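Local structure of arylesterase (Sulfolobus solfataricus, 5L2P) at residues Q12-K16 / A17-D21; Q32-N35 / E36-K40; I55-D59 / Y60-I64; D138-E142 / L143-K147. The protein hydrolyses aromatic esters, p-nitrophenyl esters of fatty acids and organophosphates such as paraoxon. One frame throughout, in Å; residues are numbered along the deposited sequence.

In the fold
From the N terminus, the four contacts follow one another in series; none encloses or crosses another, and each joins parts of one continuous stretch of chain: helical turns in contact 2, helix ends in contacts 1 and 4, paired strands in contact 3. Contact 1 lies where helix 5-17 gives way to loop, and contact 2 is the last part of helix 27-39. These two helices pack against each other, with contact centres about 13 Å apart. Contact 3 closes the hairpin of strands 49-56 and 61-68 at one side of the central sheet. Contact 4 ends the short helix 140-143 before strand 150-155. Contacts 3 and 4 both lean on helix 124-138, although their nearest atoms stay about 7 Å apart.

Contact 1: Q12-K16 / A17-D21; sequences QVYYK and ANIID
Y14 reaches forward along the chain to I19 and I20, and its side chain can be followed atom by atom. From CB the ring sets off with CG anti to the backbone N (chi1 172°), beside the carbonyl carbon, which carries it toward the residues that follow the helix. One flank of the ring, CD1 and CE1, meets the end of I19: CE1 lies 3.9 Å from I19 CD1, and the two side chains cross at about a right angle. The other flank turns to the neighbouring tyrosine, where Y14 CD2 sits 3.8 Å above the plane of the Y15 ring, over its centre. At the tip, Y14 OH has the methyl I20 CD1 3.7 Å away. All this happens at the C-terminal end of helix 5-17, where A17 N still donates to V13 O (3.0 Å) and N18, with its positive phi of 58°, turns the backbone out of the helix. In the hormone-sensitive-lipase-like GDXG family, N-terminal helices of this kind help to form the cap over the catalytic domain. I19 also packs against K33, V34 and L37 of helix 27-39, while Y14 touches L37 and meets the ring of F203 with the planes at about 50°. Beside it, the hydroxyl of Y15 is hydrogen-bonded to F203 N and to the carboxylate of D205.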
loop_
_atom_site.group_PDB
_atom_site.type_symbol
_atom_site.label_atom_id
_atom_site.label_comp_id
_atom_site.label_asym_id
_atom_site.label_seq_id
_atom_site.Cartn_x
_atom_site.Cartn_y
_atom_site.Cartn_z
ATOM N N GLN A 12 14.948 2.488 -20.067
ATOM C CA GLN A 12 15.774 1.568 -20.870
ATOM C C GLN A 12 16.959 2.292 -21.515
ATOM O O GLN A 12 18.095 1.814 -21.447
ATOM C CB GLN A 12 14.943 0.869 -21.945
ATOM C CG GLN A 12 13.960 -0.125 -21.338
ATOM C CD GLN A 12 12.818 -0.542 -22.265
ATOM O OE1 GLN A 12 12.748 -0.144 -23.431
ATOM N NE2 GLN A 12 11.894 -1.343 -21.725
ATOM N N VAL A 13 16.698 3.435 -22.121
ATOM C CA VAL A 13 17.733 4.218 -22.779
ATOM C C VAL A 13 18.695 4.804 -21.733
ATOM O O VAL A 13 19.914 4.840 -21.958
ATOM C CB VAL A 13 17.123 5.352 -23.651
ATOM C CG1 VAL A 13 18.185 6.327 -24.120
ATOM C CG2 VAL A 13 16.359 4.773 -24.819
ATOM N N TYR A 14 18.151 5.255 -20.610
ATOM C CA TYR A 14 18.974 5.916 -19.596
ATOM C C TYR A 14 20.047 4.997 -19.021
ATOM O O TYR A 14 21.207 5.385 -18.861
ATOM C CB TYR A 14 18.105 6.424 -18.466
ATOM C CG TYR A 14 18.865 6.964 -17.253
ATOM C CD1 TYR A 14 19.544 8.200 -17.287
ATOM C CD2 TYR A 14 18.853 6.258 -16.059
ATOM C CE1 TYR A 14 20.189 8.688 -16.169
ATOM C CE2 TYR A 14 19.477 6.745 -14.922
ATOM C CZ TYR A 14 20.152 7.944 -14.979
ATOM O OH TYR A 14 20.756 8.412 -13.818
ATOM N N TYR A 15 19.658 3.774 -18.681
ATOM C CA TYR A 15 20.576 2.828 -18.043
ATOM C C TYR A 15 21.575 2.260 -19.057
ATOM O O TYR A 15 22.724 1.974 -18.692
ATOM C CB TYR A 15 19.820 1.712 -17.296
ATOM C CG TYR A 15 19.224 2.203 -16.023
ATOM C CD1 TYR A 15 20.036 2.521 -14.935
ATOM C CD2 TYR A 15 17.833 2.382 -15.886
ATOM C CE1 TYR A 15 19.494 2.990 -13.749
ATOM C CE2 TYR A 15 17.275 2.879 -14.709
ATOM C CZ TYR A 15 18.104 3.174 -13.644
ATOM O OH TYR A 15 17.561 3.661 -12.481
ATOM N N LYS A 16 21.127 2.098 -20.310
ATOM C CA LYS A 16 22.010 1.659 -21.417
ATOM C C LYS A 16 23.080 2.695 -21.723
ATOM O O LYS A 16 24.172 2.345 -22.089
ATOM C CB LYS A 16 21.206 1.390 -22.701
ATOM C CG LYS A 16 20.454 0.066 -22.732
ATOM C CD LYS A 16 19.451 0.027 -23.903
ATOM C CE LYS A 16 19.053 -1.352 -24.393
ATOM N NZ LYS A 16 19.118 -2.443 -23.379
ATOM N N ALA A 17 22.747 3.973 -21.558
ATOM C CA ALA A 17 23.658 5.089 -21.803
ATOM C C ALA A 17 24.845 5.106 -20.853
ATOM O O ALA A 17 25.934 5.491 -21.247
ATOM C CB ALA A 17 22.912 6.417 -21.734
ATOM N N ASN A 18 24.640 4.697 -19.611
ATOM C CA ASN A 18 25.712 4.616 -18.622
ATOM C C ASN A 18 26.418 5.961 -18.403
ATOM O O ASN A 18 27.617 6.105 -18.633
ATOM C CB ASN A 18 26.731 3.522 -18.981
ATOM C CG ASN A 18 27.610 3.140 -17.790
ATOM O OD1 ASN A 18 27.202 3.297 -16.620
ATOM N ND2 ASN A 18 28.802 2.636 -18.064
ATOM N N ILE A 19 25.655 6.949 -17.942
ATOM C CA ILE A 19 26.146 8.307 -17.742
ATOM C C ILE A 19 26.948 8.367 -16.437
ATOM O O ILE A 19 28.058 8.909 -16.421
ATOM C CB ILE A 19 24.971 9.311 -17.649
ATOM C CG1 ILE A 19 24.165 9.369 -18.961
ATOM C CG2 ILE A 19 25.469 10.688 -17.212
ATOM C CD1 ILE A 19 22.781 9.983 -18.781
ATOM N N ILE A 20 26.374 7.824 -15.351
ATOM C CA ILE A 20 26.982 7.892 -14.028
ATOM C C ILE A 20 27.890 6.688 -13.787
ATOM O O ILE A 20 27.412 5.617 -13.435
ATOM C CB ILE A 20 25.942 8.000 -12.889
ATOM C CG1 ILE A 20 25.042 9.225 -13.107
ATOM C CG2 ILE A 20 26.650 8.128 -11.548
ATOM C CD1 ILE A 20 23.930 9.414 -12.099
ATOM N N ASP A 21 29.198 6.861 -13.997
ATOM C CA ASP A 21 30.152 5.909 -13.466
ATOM C C ASP A 21 31.480 6.586 -13.281
ATOM O O ASP A 21 31.978 7.272 -14.168
ATOM C CB ASP A 21 30.291 4.661 -14.337
ATOM C CG ASP A 21 30.725 4.973 -15.752
ATOM O OD1 ASP A 21 30.322 6.057 -16.260
ATOM O OD2 ASP A 21 31.435 4.119 -16.344
#

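Contact 2: Q32-N35 / E36-K40; sequences QKVN and ELLAK
V34 and L38 meet twice, once through the backbone and once through their side chains. L38 N donates to V34 O at 2.9 Å, and V34 CG1 lies 3.9 Å from L38 CD1, the two side chains running next to each other in the same direction. The same i to i+4 pattern satisfies the flanking carbonyls: Q32 O accepts from E36 N at 3.0 Å, K33 O from L37 N at 3.3 Å, and N35 O from A39 N at 3.0 Å. One step further on, E36 O takes K40 N at 3.3 Å, so the ladder runs through to the C-terminal end of helix 27-39, one of the N-terminal helices that precede the sheet of this alpha/beta hydrolase. L38 has CG anti to its carbonyl carbon (chi1 -64°), which folds the branch back along the helix to V34; its side chain is about 8 Å from that of H281, a probable catalytic residue. An alanine in place of L38 is likely to open a gap beside V34 CG1, although the backbone bond to V34 O could remain. The side-chain oxygen of N35 is satisfied from outside the helix: OD1 accepts from the backbone N of G89, while the side chain also touches L88 and T93. On the outward side, Q32 and E36 run alongside each other, with amide and carboxylate planes 46° apart and Q32 CG 4.2 Å from E36 OE2.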
loop_
_atom_site.group_PDB
_atom_site.type_symbol
_atom_site.label_atom_id
_atom_site.label_comp_id
_atom_site.label_asym_id
_atom_site.label_seq_id
_atom_site.Cartn_x
_atom_site.Cartn_y
_atom_site.Cartn_z
ATOM N N GLN A 32 28.105 17.762 -15.456
ATOM C CA GLN A 32 27.787 18.363 -16.748
ATOM C C GLN A 32 26.936 17.441 -17.611
ATOM O O GLN A 32 25.992 17.909 -18.250
ATOM C CB GLN A 32 29.095 18.718 -17.462
ATOM C CG GLN A 32 28.951 19.308 -18.861
ATOM C CD GLN A 32 30.275 19.784 -19.425
ATOM O OE1 GLN A 32 31.196 20.103 -18.674
ATOM N NE2 GLN A 32 30.376 19.839 -20.747
ATOM N N LYS A 33 27.248 16.148 -17.649
ATOM C CA LYS A 33 26.499 15.234 -18.507
ATOM C C LYS A 33 25.032 15.081 -18.046
ATOM O O LYS A 33 24.136 14.975 -18.882
ATOM C CB LYS A 33 27.160 13.868 -18.552
ATOM C CG LYS A 33 26.926 13.094 -19.849
ATOM C CD LYS A 33 27.839 11.861 -19.930
ATOM C CE LYS A 33 29.306 12.168 -20.278
ATOM N NZ LYS A 33 29.534 12.253 -21.754
ATOM N N VAL A 34 24.794 15.066 -16.724
ATOM C CA VAL A 34 23.459 15.016 -16.201
ATOM C C VAL A 34 22.738 16.352 -16.428
ATOM O O VAL A 34 21.547 16.380 -16.748
ATOM C CB VAL A 34 23.450 14.659 -14.698
ATOM C CG1 VAL A 34 22.025 14.808 -14.096
ATOM C CG2 VAL A 34 24.012 13.246 -14.503
ATOM N N ASN A 35 23.438 17.468 -16.248
ATOM C CA ASN A 35 22.845 18.784 -16.496
ATOM C C ASN A 35 22.324 18.927 -17.922
ATOM O O ASN A 35 21.259 19.495 -18.118
ATOM C CB ASN A 35 23.831 19.896 -16.170
ATOM C CG ASN A 35 24.005 20.112 -14.667
ATOM O OD1 ASN A 35 23.275 19.555 -13.849
ATOM N ND2 ASN A 35 24.957 20.943 -14.299
ATOM N N GLU A 36 23.073 18.400 -18.901
ATOM C CA GLU A 36 22.694 18.434 -20.322
ATOM C C GLU A 36 21.435 17.588 -20.530
ATOM O O GLU A 36 20.554 17.968 -21.317
ATOM C CB GLU A 36 23.801 17.876 -21.203
ATOM C CG GLU A 36 25.152 18.593 -21.130
ATOM C CD GLU A 36 25.295 19.802 -22.030
ATOM O OE1 GLU A 36 24.392 20.020 -22.864
ATOM O OE2 GLU A 36 26.312 20.524 -21.873
ATOM N N LEU A 37 21.360 16.441 -19.845
ATOM C CA LEU A 37 20.150 15.565 -19.859
ATOM C C LEU A 37 18.910 16.284 -19.338
ATOM O O LEU A 37 17.845 16.210 -19.946
ATOM C CB LEU A 37 20.359 14.275 -19.020
ATOM C CG LEU A 37 19.172 13.332 -18.709
ATOM C CD1 LEU A 37 18.492 12.866 -19.986
ATOM C CD2 LEU A 37 19.600 12.083 -17.919
ATOM N N LEU A 38 19.058 16.968 -18.217
ATOM C CA LEU A 38 17.927 17.624 -17.553
ATOM C C LEU A 38 17.467 18.848 -18.356
ATOM O O LEU A 38 16.263 19.141 -18.430
ATOM C CB LEU A 38 18.300 18.049 -16.124
ATOM C CG LEU A 38 18.621 16.924 -15.152
ATOM C CD1 LEU A 38 19.201 17.517 -13.870
ATOM C CD2 LEU A 38 17.438 16.021 -14.883
ATOM N N ALA A 39 18.426 19.557 -18.941
ATOM C CA ALA A 39 18.139 20.789 -19.651
ATOM C C ALA A 39 17.402 20.518 -20.977
ATOM O O ALA A 39 16.685 21.369 -21.464
ATOM C CB ALA A 39 19.423 21.534 -19.896
ATOM N N LYS A 40 17.580 19.340 -21.562
ATOM C CA LYS A 40 16.902 18.986 -22.812
ATOM C C LYS A 40 15.538 18.298 -22.595
ATOM O O LYS A 40 14.862 17.983 -23.547
ATOM C CB LYS A 40 17.804 18.068 -23.642
ATOM C CG LYS A 40 19.137 18.715 -24.046
ATOM C CD LYS A 40 20.196 17.690 -24.471
ATOM C CE LYS A 40 20.070 17.177 -25.900
ATOM N NZ LYS A 40 20.733 18.112 -26.844
#

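Contact 3: I55-D59 / Y60-I64; sequences IKLED and YELPI
I55 O is approached by two groups of the partner strand: L62 N donates to it at 2.7 Å, lying in the carbonyl plane, and the CA-H of E61 adds a weaker contact, with CA 3.4 Å from the same oxygen. The return bond, I55 N to L62 O at 2.8 Å, is straighter at the hydrogen (167°) and makes I55 and L62 an antiparallel hydrogen-bonded pair. K56 and E61 form the next, non-hydrogen-bonded pair, with side chains on the other face. Beyond them L57 N donates to Y60 O at 2.7 Å, and the chain reverses through E58 and D59. On the face of I55 and L62 the apolar groups close up. I55 CD1 touches I64 CG2 at 3.7 Å, the two side chains crossing nearly perpendicularly, and L57 CD1 rests 3.9 Å from L62 CB. I64 can offer that methyl because CG1 stands between its backbone N and carbonyl carbon (chi1 58°), while CG2 lies anti to the carbonyl carbon. Helix 124-138 covers this face: I55 lies on A132 and W135, and I64 also touches W135. Shortening I55 to an alanine would probably open a gap beside I64 CG2 and thin the packing against helix 124-138. At the turn R115 serves two neighbours, in a salt bridge with D59 OD2 and a cation-pi contact with the Y60 ring. Together these features make a tight beta hairpin, whose first strand, 49-56, is an outermost strand of the alpha/beta hydrolase sheet.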
loop_
_atom_site.group_PDB
_atom_site.type_symbol
_atom_site.label_atom_id
_atom_site.label_comp_id
_atom_site.label_asym_id
_atom_site.label_seq_id
_atom_site.Cartn_x
_atom_site.Cartn_y
_atom_site.Cartn_z
ATOM N N ILE A 55 22.859 38.812 -7.270
ATOM C CA ILE A 55 22.598 39.413 -5.970
ATOM C C ILE A 55 23.925 39.418 -5.221
ATOM O O ILE A 55 24.640 38.399 -5.186
ATOM C CB ILE A 55 21.602 38.577 -5.163
ATOM C CG1 ILE A 55 20.295 38.398 -5.923
ATOM C CG2 ILE A 55 21.406 39.161 -3.744
ATOM C CD1 ILE A 55 19.381 37.363 -5.295
ATOM N N LYS A 56 24.251 40.553 -4.626
ATOM C CA LYS A 56 25.532 40.731 -3.945
ATOM C C LYS A 56 25.434 40.285 -2.491
ATOM O O LYS A 56 24.807 40.964 -1.677
ATOM C CB LYS A 56 25.949 42.189 -4.005
ATOM C CG LYS A 56 27.437 42.397 -3.750
ATOM C CD LYS A 56 27.822 43.869 -3.779
ATOM C CE LYS A 56 29.233 44.102 -4.332
ATOM N NZ LYS A 56 29.622 45.539 -4.278
ATOM N N LEU A 57 26.016 39.127 -2.165
ATOM C CA LEU A 57 26.131 38.678 -0.771
ATOM C C LEU A 57 27.535 39.041 -0.275
ATOM O O LEU A 57 28.407 39.386 -1.080
ATOM C CB LEU A 57 25.866 37.173 -0.655
ATOM C CG LEU A 57 24.537 36.726 -1.289
ATOM C CD1 LEU A 57 24.462 35.205 -1.422
ATOM C CD2 LEU A 57 23.296 37.305 -0.570
ATOM N N GLU A 58 27.758 38.987 1.037
ATOM C CA GLU A 58 29.046 39.441 1.599
ATOM C C GLU A 58 30.248 38.571 1.163
ATOM O O GLU A 58 31.367 39.077 1.055
ATOM C CB GLU A 58 28.965 39.637 3.130
ATOM C CG GLU A 58 28.266 40.953 3.522
ATOM C CD GLU A 58 28.250 41.254 5.029
ATOM O OE1 GLU A 58 27.775 40.409 5.824
ATOM O OE2 GLU A 58 28.690 42.359 5.426
ATOM N N ASP A 59 30.015 37.298 0.854
ATOM C CA ASP A 59 31.088 36.387 0.442
ATOM C C ASP A 59 30.916 35.819 -0.985
ATOM O O ASP A 59 31.699 34.961 -1.412
ATOM C CB ASP A 59 31.185 35.217 1.448
ATOM C CG ASP A 59 29.917 34.331 1.471
ATOM O OD1 ASP A 59 28.799 34.844 1.220
ATOM O OD2 ASP A 59 30.042 33.122 1.765
ATOM N N TYR A 60 29.902 36.281 -1.711
ATOM C CA TYR A 60 29.505 35.638 -2.972
ATOM C C TYR A 60 28.545 36.509 -3.781
ATOM O O TYR A 60 27.842 37.388 -3.251
ATOM C CB TYR A 60 28.816 34.284 -2.681
ATOM C CG TYR A 60 28.651 33.358 -3.874
ATOM C CD1 TYR A 60 29.765 32.746 -4.451
ATOM C CD2 TYR A 60 27.385 33.053 -4.392
ATOM C CE1 TYR A 60 29.639 31.880 -5.523
ATOM C CE2 TYR A 60 27.247 32.197 -5.482
ATOM C CZ TYR A 60 28.380 31.610 -6.041
ATOM O OH TYR A 60 28.242 30.735 -7.099
ATOM N N GLU A 61 28.519 36.255 -5.083
ATOM C CA GLU A 61 27.579 36.926 -6.006
ATOM C C GLU A 61 26.624 35.850 -6.470
ATOM O O GLU A 61 27.013 34.961 -7.222
ATOM C CB GLU A 61 28.304 37.550 -7.207
ATOM C CG GLU A 61 29.350 38.606 -6.855
ATOM C CD GLU A 61 30.249 38.929 -8.050
ATOM O OE1 GLU A 61 29.670 38.943 -9.182
ATOM O OE2 GLU A 61 31.499 39.159 -7.871
ATOM N N LEU A 62 25.377 35.909 -6.018
ATOM C CA LEU A 62 24.417 34.826 -6.293
ATOM C C LEU A 62 23.656 35.071 -7.594
ATOM O O LEU A 62 22.875 36.009 -7.673
ATOM C CB LEU A 62 23.441 34.692 -5.126
ATOM C CG LEU A 62 22.239 33.761 -5.232
ATOM C CD1 LEU A 62 22.746 32.373 -5.489
ATOM C CD2 LEU A 62 21.459 33.817 -3.916
ATOM N N PRO A 63 23.891 34.237 -8.621
ATOM C CA PRO A 63 23.222 34.502 -9.900
ATOM C C PRO A 63 21.718 34.166 -9.841
ATOM O O PRO A 63 21.336 33.177 -9.247
ATOM C CB PRO A 63 23.948 33.580 -10.905
ATOM C CG PRO A 63 25.125 33.054 -10.182
ATOM C CD PRO A 63 24.821 33.103 -8.707
ATOM N N ILE A 64 20.901 35.000 -10.468
ATOM C CA ILE A 64 19.496 34.735 -10.635
ATOM C C ILE A 64 19.046 35.032 -12.055
ATOM O O ILE A 64 19.727 35.722 -12.788
ATOM C CB ILE A 64 18.635 35.563 -9.643
ATOM C CG1 ILE A 64 18.885 37.044 -9.819
ATOM C CG2 ILE A 64 18.963 35.168 -8.215
ATOM C CD1 ILE A 64 17.872 37.894 -9.051
#

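Contact 4: D138-E142 / L143-K147; sequences DNAGE and LGIDK
G144 has a positive phi (67°) and swings the backbone round after a helix of barely one turn, so that its N donates weakly to G141 O at 3.2 Å. The next residue reaches further back: I145 N donates to A140 O at 2.9 Å, and this bond is almost straight at the hydrogen (174°). Ahead of the turn, L143 N is held by N139 O at 3.0 Å, the ordinary helical spacing. The side chains gather round A140, a small buried residue. I145 CG1 comes within 4.0 Å of A140 CB, placed there by a first torsion that stands CG1 between the backbone N and the carbonyl carbon (chi1 57°). K147 meets the same methyl with the aliphatic part of its chain, which runs extended beyond CG; its CG is 3.6 Å from A140 CB. L143 folds back along the helix, bringing CD1 4.2 Å from N139 CB, and it also packs on W135 of helix 124-138 and on I110 of strand 108-112. I145 touches T108 of that same strand, and L143 O accepts a hydrogen bond from R72 NH2. The pair of bonds, with glycine as the C-prime residue and an apolar contact between A140 and I145, is a Schellman motif; it closes helix 140-143 and turns the chain toward strand 150-155, which runs up to the probable nucleophile S156.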
loop_
_atom_site.group_PDB
_atom_site.type_symbol
_atom_site.label_atom_id
_atom_site.label_comp_id
_atom_site.label_asym_id
_atom_site.label_seq_id
_atom_site.Cartn_x
_atom_site.Cartn_y
_atom_site.Cartn_z
ATOM N N ASP A 138 12.855 42.837 -0.410
ATOM C CA ASP A 138 13.493 44.156 -0.352
ATOM C C ASP A 138 13.418 44.947 -1.660
ATOM O O ASP A 138 13.374 46.159 -1.623
ATOM C CB ASP A 138 14.960 44.031 0.059
ATOM C CG ASP A 138 15.127 43.606 1.511
ATOM O OD1 ASP A 138 14.116 43.613 2.251
ATOM O OD2 ASP A 138 16.265 43.263 1.921
ATOM N N ASN A 139 13.414 44.269 -2.801
ATOM C CA ASN A 139 13.258 44.917 -4.117
ATOM C C ASN A 139 11.861 44.793 -4.738
ATOM O O ASN A 139 11.729 44.842 -5.953
ATOM C CB ASN A 139 14.279 44.342 -5.105
ATOM C CG ASN A 139 15.697 44.590 -4.680
ATOM O OD1 ASN A 139 16.040 44.479 -3.519
ATOM N ND2 ASN A 139 16.521 44.950 -5.617
ATOM N N ALA A 140 10.851 44.589 -3.905
ATOM C CA ALA A 140 9.472 44.314 -4.361
ATOM C C ALA A 140 8.896 45.395 -5.262
ATOM O O ALA A 140 8.222 45.110 -6.253
ATOM C CB ALA A 140 8.564 44.139 -3.149
ATOM N N GLY A 141 9.147 46.645 -4.895
ATOM C CA GLY A 141 8.688 47.799 -5.678
ATOM C C GLY A 141 9.344 47.852 -7.043
ATOM O O GLY A 141 8.683 48.142 -8.037
ATOM N N GLU A 142 10.647 47.553 -7.085
ATOM C CA GLU A 142 11.443 47.546 -8.318
ATOM C C GLU A 142 10.937 46.449 -9.254
ATOM O O GLU A 142 10.880 46.639 -10.470
ATOM C CB GLU A 142 12.925 47.321 -7.976
ATOM C CG GLU A 142 13.916 47.605 -9.090
ATOM C CD GLU A 142 14.095 49.098 -9.355
ATOM O OE1 GLU A 142 13.610 49.873 -8.497
ATOM O OE2 GLU A 142 14.667 49.480 -10.408
ATOM N N LEU A 143 10.548 45.313 -8.673
ATOM C CA LEU A 143 10.062 44.171 -9.444
ATOM C C LEU A 143 8.571 44.289 -9.817
ATOM O O LEU A 143 8.063 43.528 -10.601
ATOM C CB LEU A 143 10.343 42.885 -8.673
ATOM C CG LEU A 143 11.828 42.634 -8.315
ATOM C CD1 LEU A 143 12.021 41.550 -7.252
ATOM C CD2 LEU A 143 12.650 42.245 -9.537
ATOM N N GLY A 144 7.875 45.253 -9.245
ATOM C CA GLY A 144 6.436 45.390 -9.428
ATOM C C GLY A 144 5.619 44.257 -8.794
ATOM O O GLY A 144 4.620 43.799 -9.365
ATOM N N ILE A 145 6.036 43.808 -7.618
ATOM C CA ILE A 145 5.337 42.721 -6.960
ATOM C C ILE A 145 4.879 43.126 -5.566
ATOM O O ILE A 145 5.474 44.005 -4.923
ATOM C CB ILE A 145 6.188 41.439 -6.887
ATOM C CG1 ILE A 145 7.506 41.682 -6.169
ATOM C CG2 ILE A 145 6.525 40.943 -8.288
ATOM C CD1 ILE A 145 7.835 40.618 -5.151
ATOM N N ASP A 146 3.822 42.453 -5.112
ATOM C CA ASP A 146 3.294 42.608 -3.763
ATOM C C ASP A 146 4.157 41.806 -2.789
ATOM O O ASP A 146 4.432 40.648 -3.014
ATOM C CB ASP A 146 1.828 42.158 -3.743
ATOM C CG ASP A 146 1.138 42.344 -2.350
ATOM O OD1 ASP A 146 1.805 42.691 -1.351
ATOM O OD2 ASP A 146 -0.098 42.124 -2.263
ATOM N N LYS A 147 4.599 42.444 -1.708
ATOM C CA LYS A 147 5.345 41.767 -0.666
ATOM C C LYS A 147 4.584 40.623 0.007
ATOM O O LYS A 147 5.214 39.679 0.471
ATOM C CB LYS A 147 5.801 42.757 0.400
ATOM C CG LYS A 147 6.950 43.665 -0.013
ATOM C CD LYS A 147 7.270 44.643 1.115
ATOM C CE LYS A 147 8.340 45.635 0.721
ATOM N NZ LYS A 147 8.502 46.703 1.749
#